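Local coordinates for hypothetical protein (Shewanella oneidensis, PDB 2OTM) that is of unknown function but belongs to the YjgF-like family of putative endoribonucleases and assembles as a trimer, at residues L71-A76 and C146-F151; G41-L46 and M140-L145; Y94-V99 and H130-W135; T5-L10 and C84-R89. All coordinates share one frame; numbering follows the deposited sequence.

Contacts 1 and 3 meet in the main sheet, their centres about 10 Å apart. Contact 1 packs helix 62-84 on strand 146-153. Contact 3 pairs the next two strands, 92-100 and 131-136. Leu147 N lies 2.8 Å from Val99 O, a probable hydrogen bond between the two contacts. Contact 2, centred about 9 Å from contact 1, joins the loop leading into strand 146-153 to the 41-46 chain. Contact 4 lies toward the other end of the subunit, its centre about 24 Å from that of contact 2. Arg132 of contact 3 holds an acetate, and the Glu97 side chain is about 4 Å from a calcium ion.

Contact 1: residues L71-A76 and C146-F151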
loop_
_atom_site.group_PDB
_atom_site.type_symbol
_atom_site.label_atom_id
_atom_site.label_comp_id
_atom_site.label_asym_id
_atom_site.label_seq_id
_atom_site.Cartn_x
_atom_site.Cartn_y
_atom_site.Cartn_z
ATOM N N LEU B 71 -14.346 13.871 -4.381
ATOM C CA LEU B 71 -15.091 14.016 -3.136
ATOM C C LEU B 71 -14.396 13.286 -1.975
ATOM O O LEU B 71 -14.326 13.812 -0.859
ATOM C CB LEU B 71 -16.525 13.527 -3.305
ATOM C CG LEU B 71 -17.497 13.721 -2.158
ATOM C CD1 LEU B 71 -17.546 15.178 -1.641
ATOM C CD2 LEU B 71 -18.874 13.174 -2.576
ATOM N N ALA B 72 -13.900 12.076 -2.218
ATOM C CA ALA B 72 -13.113 11.359 -1.188
ATOM C C ALA B 72 -11.885 12.157 -0.756
ATOM O O ALA B 72 -11.507 12.181 0.432
ATOM C CB ALA B 72 -12.697 9.966 -1.728
ATOM N N THR B 73 -11.265 12.835 -1.720
ATOM C CA THR B 73 -10.068 13.638 -1.438
ATOM C C THR B 73 -10.460 14.902 -0.658
ATOM O O THR B 73 -9.744 15.332 0.235
ATOM C CB THR B 73 -9.312 13.976 -2.714
ATOM O OG1 THR B 73 -8.912 12.747 -3.364
ATOM C CG2 THR B 73 -8.081 14.800 -2.384
ATOM N N LEU B 74 -11.612 15.479 -0.967
ATOM C CA LEU B 74 -12.103 16.597 -0.162
ATOM C C LEU B 74 -12.299 16.163 1.275
ATOM O O LEU B 74 -11.965 16.912 2.194
ATOM C CB LEU B 74 -13.425 17.129 -0.736
ATOM C CG LEU B 74 -13.948 18.435 -0.164
ATOM C CD1 LEU B 74 -12.958 19.592 -0.465
ATOM C CD2 LEU B 74 -15.335 18.713 -0.727
ATOM N N ASN B 75 -12.847 14.962 1.473
ATOM C CA ASN B 75 -12.948 14.363 2.812
ATOM C C ASN B 75 -11.582 14.179 3.459
ATOM O O ASN B 75 -11.390 14.539 4.612
ATOM C CB ASN B 75 -13.702 13.015 2.770
ATOM C CG ASN B 75 -15.211 13.187 2.820
ATOM O OD1 ASN B 75 -15.806 13.127 3.908
ATOM N ND2 ASN B 75 -15.831 13.450 1.664
ATOM N N ALA B 76 -10.620 13.656 2.704
ATOM C CA ALA B 76 -9.247 13.505 3.192
ATOM C C ALA B 76 -8.617 14.840 3.610
ATOM O O ALA B 76 -7.879 14.901 4.587
ATOM C CB ALA B 76 -8.369 12.801 2.126
ATOM N N CYS B 146 -14.831 4.059 -4.097
ATOM C CA CYS B 146 -13.437 4.367 -3.924
ATOM C C CYS B 146 -13.051 4.667 -2.494
ATOM O O CYS B 146 -13.900 4.936 -1.631
ATOM C CB CYS B 146 -13.043 5.553 -4.809
ATOM S SG CYS B 146 -13.799 7.154 -4.357
ATOM N N LEU B 147 -11.753 4.614 -2.271
ATOM C CA LEU B 147 -11.162 4.978 -0.995
ATOM C C LEU B 147 -9.864 5.724 -1.275
ATOM O O LEU B 147 -9.056 5.293 -2.128
ATOM C CB LEU B 147 -10.921 3.674 -0.236
ATOM C CG LEU B 147 -10.834 3.459 1.255
ATOM C CD1 LEU B 147 -11.994 4.050 2.027
ATOM C CD2 LEU B 147 -10.755 1.929 1.450
ATOM N N VAL B 148 -9.607 6.788 -0.514
ATOM C CA VAL B 148 -8.428 7.608 -0.717
ATOM C C VAL B 148 -7.660 7.718 0.597
ATOM O O VAL B 148 -8.262 7.840 1.672
ATOM C CB VAL B 148 -8.849 9.028 -1.260
ATOM C CG1 VAL B 148 -7.752 10.035 -1.107
ATOM C CG2 VAL B 148 -9.312 8.902 -2.732
ATOM N N TYR B 149 -6.331 7.664 0.493
ATOM C CA TYR B 149 -5.418 7.847 1.599
ATOM C C TYR B 149 -4.403 8.911 1.196
ATOM O O TYR B 149 -3.847 8.865 0.099
ATOM C CB TYR B 149 -4.640 6.563 1.890
ATOM C CG TYR B 149 -5.480 5.393 2.302
ATOM C CD1 TYR B 149 -6.189 4.642 1.371
ATOM C CD2 TYR B 149 -5.514 4.988 3.624
ATOM C CE1 TYR B 149 -6.962 3.546 1.769
ATOM C CE2 TYR B 149 -6.295 3.894 4.045
ATOM C CZ TYR B 149 -7.019 3.182 3.099
ATOM O OH TYR B 149 -7.748 2.098 3.521
ATOM N N LEU B 150 -4.138 9.844 2.094
ATOM C CA LEU B 150 -3.159 10.910 1.865
ATOM C C LEU B 150 -2.036 10.825 2.894
ATOM O O LEU B 150 -2.236 10.352 4.006
ATOM C CB LEU B 150 -3.806 12.273 1.967
ATOM C CG LEU B 150 -4.882 12.631 0.941
ATOM C CD1 LEU B 150 -5.306 14.053 1.141
ATOM C CD2 LEU B 150 -4.390 12.421 -0.470
ATOM N N PHE B 151 -0.859 11.271 2.474
ATOM C CA PHE B 151 0.338 11.308 3.291
ATOM C C PHE B 151 0.939 12.714 3.116
ATOM O O PHE B 151 1.146 13.168 1.979
ATOM C CB PHE B 151 1.345 10.297 2.798
ATOM C CG PHE B 151 0.858 8.863 2.819
ATOM C CD1 PHE B 151 0.027 8.388 1.825
ATOM C CD2 PHE B 151 1.244 8.012 3.810
ATOM C CE1 PHE B 151 -0.427 7.090 1.835
ATOM C CE2 PHE B 151 0.798 6.688 3.821
ATOM C CZ PHE B 151 -0.033 6.243 2.839
#
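Ala72 and Ala76 rest on Val148 and Leu150, with small helix side chains against branched strand ones. Ala72 CB sits 3.7 Å from Val148 CG2. The sulphur of Cys146 reaches the same methyl, with SG 4.0 Å from Ala72 CB. The other branch of Val148 serves the next helix residue. Val148 CG1, anti to the backbone N (chi1 163°), comes within 3.7 Å of Thr73 OG1, and the two side chains cross obliquely. One turn further on, Ala76 CB lies 3.5 Å from Leu150 CD1. That is a tight carbon pair.

The small residues let the helix come close. Its axis passes 7.9 Å from that of the strand, and the two N-to-C directions differ by 37°. The contact between the segments is made by packing alone. The hydroxyl of Thr73 is satisfied within its own helix by Cys69 O.

Behind the first shell, Asn75 ND2 donates to Leu71 O at 3.0 Å in a nearly straight bond of 173°. Asn75 N reaches the same oxygen from the opposite face of its carbonyl plane. Asn75 ND2 also bonds Tyr45 O, which ties the helix to the 41-46 chain.

The helix covers this face of the mixed sheet. Thr73 and Leu150 also touch helix 109-124, and Val148 packs on Leu96 of the neighbouring strand. Tyr149 points away from the helix. It packs on Arg132 of the second subunit, and Phe151 packs on Arg95 of that subunit.

Contact 2: residues G41-L46 and M140-L145; sequences GQFPYL and MPLNSL
Ser144 OG is hemmed in by Pro44 and Phe43 and is hydrogen-bonded to Cys146 O. Ser144 OG lies 3.3 Å from Pro44 CD and 3.6 Å from Phe43 CD2. Its placement follows from the first torsion, which sets OG anti to the backbone N (chi1 -172°).

The Phe43 ring is the main apolar piece. Ser144 CB and Pro141 CB meet its edge in the ring plane, Pro141 CB at 3.9 Å from Phe43 CZ. Leu142 CD1 stands 4.3 Å above one face, offset toward the rim. Leu142 CD1 also lies 3.2 Å from Tyr45 OH. An alanine at Phe43 would probably open a gap between the two loops and leave Pro141, Leu142 and Ser144 without their shared surface.

Both backbones turn sharply here. Pro44 is the centre of an inverse gamma turn, closed by a weak bond from Tyr45 N to Phe43 O. In the facing loop Ser144 N donates to Pro141 O at 3.0 Å. Leu50 of strand 49-50 also packs on Phe43, Pro44, Tyr45 and Leu142.

Apolar packing thus holds the two segments together, while Ser144 OG spends its bond on Cys146 O and Tyr45 O takes one from Asn75.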
loop_
_atom_site.group_PDB
_atom_site.type_symbol
_atom_site.label_atom_id
_atom_site.label_comp_id
_atom_site.label_asym_id
_atom_site.label_seq_id
_atom_site.Cartn_x
_atom_site.Cartn_y
_atom_site.Cartn_z
ATOM N N GLY B 41 -8.479 5.363 5.646
ATOM C CA GLY B 41 -9.221 5.471 4.385
ATOM C C GLY B 41 -10.324 6.498 4.435
ATOM O O GLY B 41 -11.089 6.546 5.397
ATOM N N GLN B 42 -10.429 7.291 3.368
ATOM C CA GLN B 42 -11.386 8.383 3.268
ATOM C C GLN B 42 -12.340 8.128 2.108
ATOM O O GLN B 42 -11.919 7.723 1.054
ATOM C CB GLN B 42 -10.663 9.704 3.027
ATOM C CG GLN B 42 -9.638 10.010 4.075
ATOM C CD GLN B 42 -10.251 10.433 5.389
ATOM O OE1 GLN B 42 -11.208 11.193 5.422
ATOM N NE2 GLN B 42 -9.686 9.939 6.490
ATOM N N PHE B 43 -13.628 8.326 2.370
ATOM C CA PHE B 43 -14.708 7.938 1.466
ATOM C C PHE B 43 -15.355 9.163 0.834
ATOM O O PHE B 43 -15.279 10.285 1.387
ATOM C CB PHE B 43 -15.791 7.249 2.286
ATOM C CG PHE B 43 -15.370 5.943 2.882
ATOM C CD1 PHE B 43 -14.739 5.896 4.129
ATOM C CD2 PHE B 43 -15.621 4.754 2.220
ATOM C CE1 PHE B 43 -14.349 4.679 4.679
ATOM C CE2 PHE B 43 -15.226 3.539 2.765
ATOM C CZ PHE B 43 -14.586 3.501 3.994
ATOM N N PRO B 44 -16.070 8.963 -0.272
ATOM C CA PRO B 44 -16.792 10.047 -0.907
ATOM C C PRO B 44 -18.161 10.338 -0.266
ATOM O O PRO B 44 -19.227 9.979 -0.798
ATOM C CB PRO B 44 -16.914 9.582 -2.364
ATOM C CG PRO B 44 -16.993 8.138 -2.285
ATOM C CD PRO B 44 -16.197 7.708 -1.040
ATOM N N TYR B 45 -18.091 10.980 0.887
ATOM C CA TYR B 45 -19.229 11.391 1.663
ATOM C C TYR B 45 -19.605 12.806 1.349
ATOM O O TYR B 45 -18.750 13.670 1.227
ATOM C CB TYR B 45 -18.905 11.400 3.155
ATOM C CG TYR B 45 -18.907 10.053 3.824
ATOM C CD1 TYR B 45 -20.082 9.331 3.956
ATOM C CD2 TYR B 45 -17.752 9.539 4.406
ATOM C CE1 TYR B 45 -20.103 8.104 4.580
ATOM C CE2 TYR B 45 -17.766 8.299 5.038
ATOM C CZ TYR B 45 -18.953 7.592 5.114
ATOM O OH TYR B 45 -18.991 6.393 5.757
ATOM N N LEU B 46 -20.906 13.055 1.280
ATOM C CA LEU B 46 -21.406 14.398 1.161
ATOM C C LEU B 46 -22.615 14.487 2.088
ATOM O O LEU B 46 -23.531 13.680 1.978
ATOM C CB LEU B 46 -21.812 14.655 -0.281
ATOM C CG LEU B 46 -22.505 15.993 -0.586
ATOM C CD1 LEU B 46 -21.534 17.166 -0.488
ATOM C CD2 LEU B 46 -23.174 15.925 -1.966
HETATM N N MSE B 140 -15.366 -3.610 -1.409
HETATM C CA MSE B 140 -14.992 -2.361 -0.741
HETATM C C MSE B 140 -15.777 -2.154 0.544
HETATM O O MSE B 140 -16.938 -2.525 0.611
HETATM C CB MSE B 140 -15.263 -1.160 -1.674
HETATM C CG MSE B 140 -14.562 -1.206 -2.976
HETATM SE SE MSE B 140 -12.658 -0.863 -2.807
HETATM C CE MSE B 140 -12.773 1.078 -2.581
ATOM N N PRO B 141 -15.192 -1.435 1.516
ATOM C CA PRO B 141 -15.964 -1.164 2.726
ATOM C C PRO B 141 -17.149 -0.308 2.345
ATOM O O PRO B 141 -16.987 0.589 1.499
ATOM C CB PRO B 141 -14.973 -0.393 3.611
ATOM C CG PRO B 141 -13.608 -0.700 3.035
ATOM C CD PRO B 141 -13.892 -0.756 1.559
ATOM N N LEU B 142 -18.320 -0.625 2.893
ATOM C CA LEU B 142 -19.563 0.089 2.628
ATOM C C LEU B 142 -19.970 0.032 1.145
ATOM O O LEU B 142 -20.806 0.815 0.719
ATOM C CB LEU B 142 -19.461 1.565 3.096
ATOM C CG LEU B 142 -19.060 1.855 4.570
ATOM C CD1 LEU B 142 -18.968 3.348 4.859
ATOM C CD2 LEU B 142 -20.053 1.237 5.510
ATOM N N ASN B 143 -19.381 -0.883 0.372
ATOM C CA ASN B 143 -19.579 -0.910 -1.065
ATOM C C ASN B 143 -19.242 0.404 -1.743
ATOM O O ASN B 143 -19.790 0.722 -2.826
ATOM C CB ASN B 143 -21.004 -1.337 -1.401
ATOM C CG ASN B 143 -21.195 -1.675 -2.867
ATOM O OD1 ASN B 143 -20.282 -2.182 -3.550
ATOM N ND2 ASN B 143 -22.400 -1.396 -3.372
ATOM N N SER B 144 -18.319 1.156 -1.142
ATOM C CA SER B 144 -17.861 2.398 -1.721
ATOM C C SER B 144 -17.227 2.180 -3.089
ATOM O O SER B 144 -16.552 1.193 -3.337
ATOM C CB SER B 144 -16.850 3.075 -0.801
ATOM O OG SER B 144 -16.515 4.394 -1.244
ATOM N N LEU B 145 -17.420 3.124 -3.998
ATOM C CA LEU B 145 -16.720 3.068 -5.275
ATOM C C LEU B 145 -15.218 3.265 -5.093
ATOM O O LEU B 145 -14.419 2.696 -5.835
ATOM C CB LEU B 145 -17.266 4.118 -6.213
ATOM C CG LEU B 145 -16.552 4.314 -7.535
ATOM C CD1 LEU B 145 -16.671 3.043 -8.386
ATOM C CD2 LEU B 145 -17.222 5.495 -8.170
#

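Contact 3: residues Y94-V99 and H130-W135. With ACT (acetate ion), chain I.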
loop_
_atom_site.group_PDB
_atom_site.type_symbol
_atom_site.label_atom_id
_atom_site.label_comp_id
_atom_site.label_asym_id
_atom_site.label_seq_id
_atom_site.Cartn_x
_atom_site.Cartn_y
_atom_site.Cartn_z
ATOM N N TYR B 94 2.885 14.479 -0.149
ATOM C CA TYR B 94 3.886 13.803 -0.972
ATOM C C TYR B 94 3.381 12.505 -1.611
ATOM O O TYR B 94 4.024 11.982 -2.530
ATOM C CB TYR B 94 5.183 13.512 -0.200
ATOM C CG TYR B 94 5.037 12.633 1.005
ATOM C CD1 TYR B 94 5.129 11.260 0.890
ATOM C CD2 TYR B 94 4.827 13.173 2.272
ATOM C CE1 TYR B 94 5.015 10.437 1.985
ATOM C CE2 TYR B 94 4.684 12.324 3.394
ATOM C CZ TYR B 94 4.809 10.973 3.226
ATOM O OH TYR B 94 4.696 10.126 4.267
ATOM N N ARG B 95 2.258 11.979 -1.118
ATOM C CA ARG B 95 1.757 10.694 -1.608
ATOM C C ARG B 95 0.241 10.600 -1.513
ATOM O O ARG B 95 -0.363 11.006 -0.519
ATOM C CB ARG B 95 2.385 9.579 -0.791
ATOM C CG ARG B 95 2.020 8.162 -1.185
ATOM C CD ARG B 95 2.855 7.746 -2.306
ATOM N NE ARG B 95 3.074 6.314 -2.370
ATOM C CZ ARG B 95 3.958 5.758 -3.196
ATOM N NH1 ARG B 95 4.657 6.523 -4.006
ATOM N NH2 ARG B 95 4.135 4.450 -3.219
ATOM N N LEU B 96 -0.360 10.102 -2.593
ATOM C CA LEU B 96 -1.780 9.767 -2.678
ATOM C C LEU B 96 -1.852 8.273 -2.949
ATOM O O LEU B 96 -1.153 7.797 -3.830
ATOM C CB LEU B 96 -2.401 10.488 -3.864
ATOM C CG LEU B 96 -3.718 9.975 -4.457
ATOM C CD1 LEU B 96 -4.822 10.084 -3.385
ATOM C CD2 LEU B 96 -4.059 10.735 -5.766
ATOM N N GLU B 97 -2.679 7.529 -2.206
ATOM C CA GLU B 97 -2.906 6.106 -2.503
ATOM C C GLU B 97 -4.418 5.911 -2.589
ATOM O O GLU B 97 -5.153 6.229 -1.661
ATOM C CB GLU B 97 -2.191 5.163 -1.510
ATOM C CG GLU B 97 -0.660 5.462 -1.436
ATOM C CD GLU B 97 0.168 4.590 -0.519
ATOM O OE1 GLU B 97 -0.360 3.751 0.258
ATOM O OE2 GLU B 97 1.407 4.768 -0.570
ATOM N N GLY B 98 -4.880 5.415 -3.732
ATOM C CA GLY B 98 -6.302 5.270 -4.012
ATOM C C GLY B 98 -6.680 3.869 -4.420
ATOM O O GLY B 98 -5.923 3.214 -5.136
ATOM N N VAL B 99 -7.860 3.439 -3.983
ATOM C CA VAL B 99 -8.440 2.159 -4.314
ATOM C C VAL B 99 -9.797 2.403 -4.956
ATOM O O VAL B 99 -10.595 3.223 -4.446
ATOM C CB VAL B 99 -8.716 1.282 -3.057
ATOM C CG1 VAL B 99 -9.090 -0.117 -3.471
ATOM C CG2 VAL B 99 -7.520 1.250 -2.101
ATOM N N HIS B 130 2.570 15.168 -5.908
ATOM C CA HIS B 130 2.640 13.914 -5.188
ATOM C C HIS B 130 2.941 12.774 -6.121
ATOM O O HIS B 130 2.587 12.862 -7.305
ATOM C CB HIS B 130 1.289 13.616 -4.570
ATOM C CG HIS B 130 0.158 13.652 -5.551
ATOM N ND1 HIS B 130 -0.454 14.828 -5.931
ATOM C CD2 HIS B 130 -0.474 12.663 -6.230
ATOM C CE1 HIS B 130 -1.393 14.560 -6.817
ATOM N NE2 HIS B 130 -1.444 13.251 -6.999
ATOM N N SER B 131 3.596 11.729 -5.594
ATOM C CA SER B 131 3.614 10.414 -6.225
ATOM C C SER B 131 2.307 9.732 -5.866
ATOM O O SER B 131 1.566 10.199 -5.001
ATOM C CB SER B 131 4.813 9.547 -5.795
ATOM O OG SER B 131 4.880 9.347 -4.385
ATOM N N ARG B 132 1.998 8.622 -6.529
ATOM C CA ARG B 132 0.761 7.941 -6.208
ATOM C C ARG B 132 0.800 6.458 -6.497
ATOM O O ARG B 132 1.639 5.987 -7.308
ATOM C CB ARG B 132 -0.439 8.623 -6.897
ATOM C CG ARG B 132 -0.879 8.053 -8.212
ATOM C CD ARG B 132 -2.079 8.847 -8.741
ATOM N NE ARG B 132 -2.527 8.254 -9.980
ATOM C CZ ARG B 132 -3.369 8.801 -10.847
ATOM N NH1 ARG B 132 -3.914 9.984 -10.633
ATOM N NH2 ARG B 132 -3.673 8.120 -11.933
HETATM N N MSE B 133 -0.064 5.752 -5.759
HETATM C CA MSE B 133 -0.339 4.329 -5.958
HETATM C C MSE B 133 -1.800 4.177 -6.295
HETATM O O MSE B 133 -2.671 4.931 -5.827
HETATM C CB MSE B 133 -0.040 3.517 -4.682
HETATM C CG MSE B 133 1.339 3.687 -4.129
HETATM SE SE MSE B 133 1.708 2.306 -2.733
HETATM C CE MSE B 133 1.987 0.726 -3.786
ATOM N N ILE B 134 -2.103 3.172 -7.106
ATOM C CA ILE B 134 -3.481 2.927 -7.463
ATOM C C ILE B 134 -3.720 1.423 -7.379
ATOM O O ILE B 134 -2.844 0.627 -7.744
ATOM C CB ILE B 134 -3.794 3.436 -8.890
ATOM C CG1 ILE B 134 -5.289 3.372 -9.126
ATOM C CG2 ILE B 134 -3.022 2.571 -9.946
ATOM C CD1 ILE B 134 -5.793 4.221 -10.329
ATOM N N TRP B 135 -4.883 1.043 -6.841
ATOM C CA TRP B 135 -5.283 -0.372 -6.789
ATOM C C TRP B 135 -6.749 -0.504 -7.184
ATOM O O TRP B 135 -7.511 0.437 -7.047
ATOM C CB TRP B 135 -5.190 -0.966 -5.369
ATOM C CG TRP B 135 -3.837 -0.991 -4.710
ATOM C CD1 TRP B 135 -2.834 -1.907 -4.856
ATOM C CD2 TRP B 135 -3.375 -0.035 -3.775
ATOM N NE1 TRP B 135 -1.759 -1.586 -4.033
ATOM C CE2 TRP B 135 -2.069 -0.430 -3.369
ATOM C CE3 TRP B 135 -3.935 1.120 -3.243
ATOM C CZ2 TRP B 135 -1.352 0.272 -2.431
ATOM C CZ3 TRP B 135 -3.220 1.824 -2.316
ATOM C CH2 TRP B 135 -1.929 1.403 -1.922
HETATM C C ACT I . -1.394 5.252 -11.931
HETATM O O ACT I . -1.150 5.729 -10.772
HETATM O OXT ACT I . -2.395 5.701 -12.557
HETATM C CH3 ACT I . -0.549 4.187 -12.580
#
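Strands 94-99 and 131-135 run parallel, their directions 11° apart, and pair from Arg95 with Ser131 to Val99 with Trp135 through a ladder of backbone bonds.

Arg95 crosses to the partner strand. CG is anti to the backbone N, and the chain bends at chi2 (82°). Arg95 NE donates to the anti lone pair of Glu97 OE2 at 2.9 Å, a salt bridge within the strand. Arg95 NH1 donates to Ser131 OG, also at 2.9 Å; that hydroxyl also bonds Ser31 of the third subunit. Both acceptors lie in the guanidinium plane, and Met133 CG, of a selenomethionine, covers one face. Trp135 CH2 meets Glu97 OE1 at 3.6 Å, edge-on to the carboxylate oxygen.

On the opposite face Leu96 lies beside Arg132. The extended Arg132 grips acetate with two nearly straight bonds, NE to O at 3.0 Å and NH2 to OXT at 2.8 Å. Its NH1 pairs with Asp114, and Tyr27 of the third subunit packs on it.

The strands belong to a beta-alpha-beta unit whose helix is 109-124. On the other edge of strand 92-100, Tyr94 and Arg95 form a classic beta bulge opposite Phe151.

The acetate probably came from the crystallisation liquor. Together with Asp114 it would probably offset the charge of the buried Arg132.

Contact 4: residues T5-L10 and C84-R89; sequences TPESRL and CGELSR
Glu7 and Leu87 make the firm part of this contact. Leu87 N donates to Glu7 OE2 at 2.8 Å, almost straight at 174° and on the syn lone pair. The Glu7 chain bends at chi2 (86°), which turns CD back toward the loop. Lys81 adds a salt bridge to the same oxygen. Beside the carboxylate the contact is apolar. Pro6 CB sits 3.7 Å from Leu87 CB, and Leu10 CD1 is 4.2 Å from Leu87 CD1. Phe124 of helix 109-124 touches both Pro6 and Leu87, so this side is buried. An alanine at Glu7 would probably leave Leu87 N without its acceptor and Lys81 without this partner.

The contact joins the start of helix 6-12 to the turn after helix 62-84. Thr5 is the N-cap of the first helix, with Thr5 OG1 accepting from Ser8 N at 3.0 Å. Gly85 has positive phi and ends the helical conformation of the second. Past it, Leu87 to Arg89 form a short 3-10 segment.

The outer side is looser and wetter. Thr5 CG2 merely touches Ser88 OG at 3.4 Å, and Ser88 is exposed. Here one water bridges the segments. It donates to Glu7 OE1 and to Glu86 OE1, and accepts from Ser88 N. Glu86 OE1 lies 4.0 Å from Glu7 OE2, and the water and Lys81 would be expected to ease the repulsion. Further along the turn, Arg89 NH1 donates to Cys84 O at 3.0 Å, and Glu86 CG lies over the centre of the Arg89 guanidinium.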
loop_
_atom_site.group_PDB
_atom_site.type_symbol
_atom_site.label_atom_id
_atom_site.label_comp_id
_atom_site.label_asym_id
_atom_site.label_seq_id
_atom_site.Cartn_x
_atom_site.Cartn_y
_atom_site.Cartn_z
ATOM N N THR B 5 -3.951 30.733 1.059
ATOM C CA THR B 5 -3.908 29.503 1.819
ATOM C C THR B 5 -4.699 28.441 1.050
ATOM O O THR B 5 -5.518 28.772 0.186
ATOM C CB THR B 5 -4.588 29.686 3.176
ATOM O OG1 THR B 5 -5.924 30.142 2.950
ATOM C CG2 THR B 5 -3.824 30.692 4.114
ATOM N N PRO B 6 -4.496 27.156 1.384
ATOM C CA PRO B 6 -5.344 26.111 0.798
ATOM C C PRO B 6 -6.835 26.367 1.098
ATOM O O PRO B 6 -7.704 26.186 0.247
ATOM C CB PRO B 6 -4.829 24.829 1.480
ATOM C CG PRO B 6 -3.406 25.171 1.821
ATOM C CD PRO B 6 -3.492 26.595 2.293
ATOM N N GLU B 7 -7.106 26.859 2.290
ATOM C CA GLU B 7 -8.456 27.215 2.664
ATOM C C GLU B 7 -9.048 28.251 1.700
ATOM O O GLU B 7 -10.198 28.105 1.297
ATOM C CB GLU B 7 -8.510 27.717 4.097
ATOM C CG GLU B 7 -8.302 26.656 5.174
ATOM C CD GLU B 7 -6.837 26.373 5.540
ATOM O OE1 GLU B 7 -5.900 26.830 4.838
ATOM O OE2 GLU B 7 -6.645 25.646 6.550
ATOM N N SER B 8 -8.278 29.277 1.307
ATOM C CA SER B 8 -8.819 30.290 0.376
ATOM C C SER B 8 -9.117 29.678 -0.991
ATOM O O SER B 8 -10.086 30.072 -1.673
ATOM C CB SER B 8 -7.882 31.499 0.259
ATOM O OG SER B 8 -6.668 31.149 -0.368
ATOM N N ARG B 9 -8.307 28.701 -1.392
ATOM C CA ARG B 9 -8.502 28.041 -2.678
ATOM C C ARG B 9 -9.744 27.151 -2.678
ATOM O O ARG B 9 -10.443 27.037 -3.704
ATOM C CB ARG B 9 -7.282 27.245 -3.049
ATOM C CG ARG B 9 -6.064 28.114 -3.340
ATOM C CD ARG B 9 -4.879 27.245 -3.695
ATOM N NE ARG B 9 -3.623 27.975 -3.604
ATOM C CZ ARG B 9 -2.671 27.820 -2.678
ATOM N NH1 ARG B 9 -2.760 26.910 -1.714
ATOM N NH2 ARG B 9 -1.583 28.590 -2.742
ATOM N N LEU B 10 -10.014 26.512 -1.540
ATOM C CA LEU B 10 -11.264 25.775 -1.373
ATOM C C LEU B 10 -12.449 26.742 -1.507
ATOM O O LEU B 10 -13.421 26.465 -2.205
ATOM C CB LEU B 10 -11.307 25.060 -0.009
ATOM C CG LEU B 10 -10.390 23.838 0.175
ATOM C CD1 LEU B 10 -10.193 23.515 1.647
ATOM C CD2 LEU B 10 -10.900 22.577 -0.604
ATOM N N CYS B 84 -4.131 19.310 11.561
ATOM C CA CYS B 84 -3.089 20.344 11.673
ATOM C C CYS B 84 -3.594 21.758 11.878
ATOM O O CYS B 84 -2.795 22.646 12.124
ATOM C CB CYS B 84 -2.121 20.273 10.499
ATOM S SG CYS B 84 -2.874 20.664 8.963
ATOM N N GLY B 85 -4.903 21.959 11.828
ATOM C CA GLY B 85 -5.495 23.262 12.151
ATOM C C GLY B 85 -5.520 24.220 10.985
ATOM O O GLY B 85 -6.592 24.726 10.618
ATOM N N GLU B 86 -4.344 24.491 10.423
ATOM C CA GLU B 86 -4.172 25.367 9.288
ATOM C C GLU B 86 -3.502 24.521 8.239
ATOM O O GLU B 86 -2.424 23.993 8.470
ATOM C CB GLU B 86 -3.285 26.550 9.677
ATOM C CG GLU B 86 -3.957 27.572 10.593
ATOM C CD GLU B 86 -5.036 28.381 9.885
ATOM O OE1 GLU B 86 -4.923 28.637 8.660
ATOM O OE2 GLU B 86 -6.016 28.761 10.555
ATOM N N LEU B 87 -4.144 24.396 7.082
ATOM C CA LEU B 87 -3.610 23.588 5.998
ATOM C C LEU B 87 -2.304 24.176 5.443
ATOM O O LEU B 87 -1.550 23.471 4.789
ATOM C CB LEU B 87 -4.658 23.421 4.898
ATOM C CG LEU B 87 -5.849 22.495 5.208
ATOM C CD1 LEU B 87 -6.900 22.600 4.125
ATOM C CD2 LEU B 87 -5.405 21.030 5.381
ATOM N N SER B 88 -2.041 25.464 5.707
ATOM C CA SER B 88 -0.728 26.062 5.394
ATOM C C SER B 88 0.442 25.389 6.081
ATOM O O SER B 88 1.585 25.556 5.693
ATOM C CB SER B 88 -0.713 27.533 5.824
ATOM O OG SER B 88 -1.619 28.262 5.039
ATOM N N ARG B 89 0.152 24.682 7.158
ATOM C CA ARG B 89 1.174 23.955 7.922
ATOM C C ARG B 89 1.718 22.724 7.193
ATOM O O ARG B 89 2.786 22.185 7.537
ATOM C CB ARG B 89 0.640 23.592 9.296
ATOM C CG ARG B 89 0.325 24.845 10.146
ATOM C CD ARG B 89 -0.314 24.563 11.502
ATOM N NE ARG B 89 -0.521 25.859 12.170
ATOM C CZ ARG B 89 -1.510 26.181 13.009
ATOM N NH1 ARG B 89 -2.421 25.302 13.379
ATOM N NH2 ARG B 89 -1.571 27.416 13.507
HETATM O O HOH W 1 -3.843 27.610 6.387
#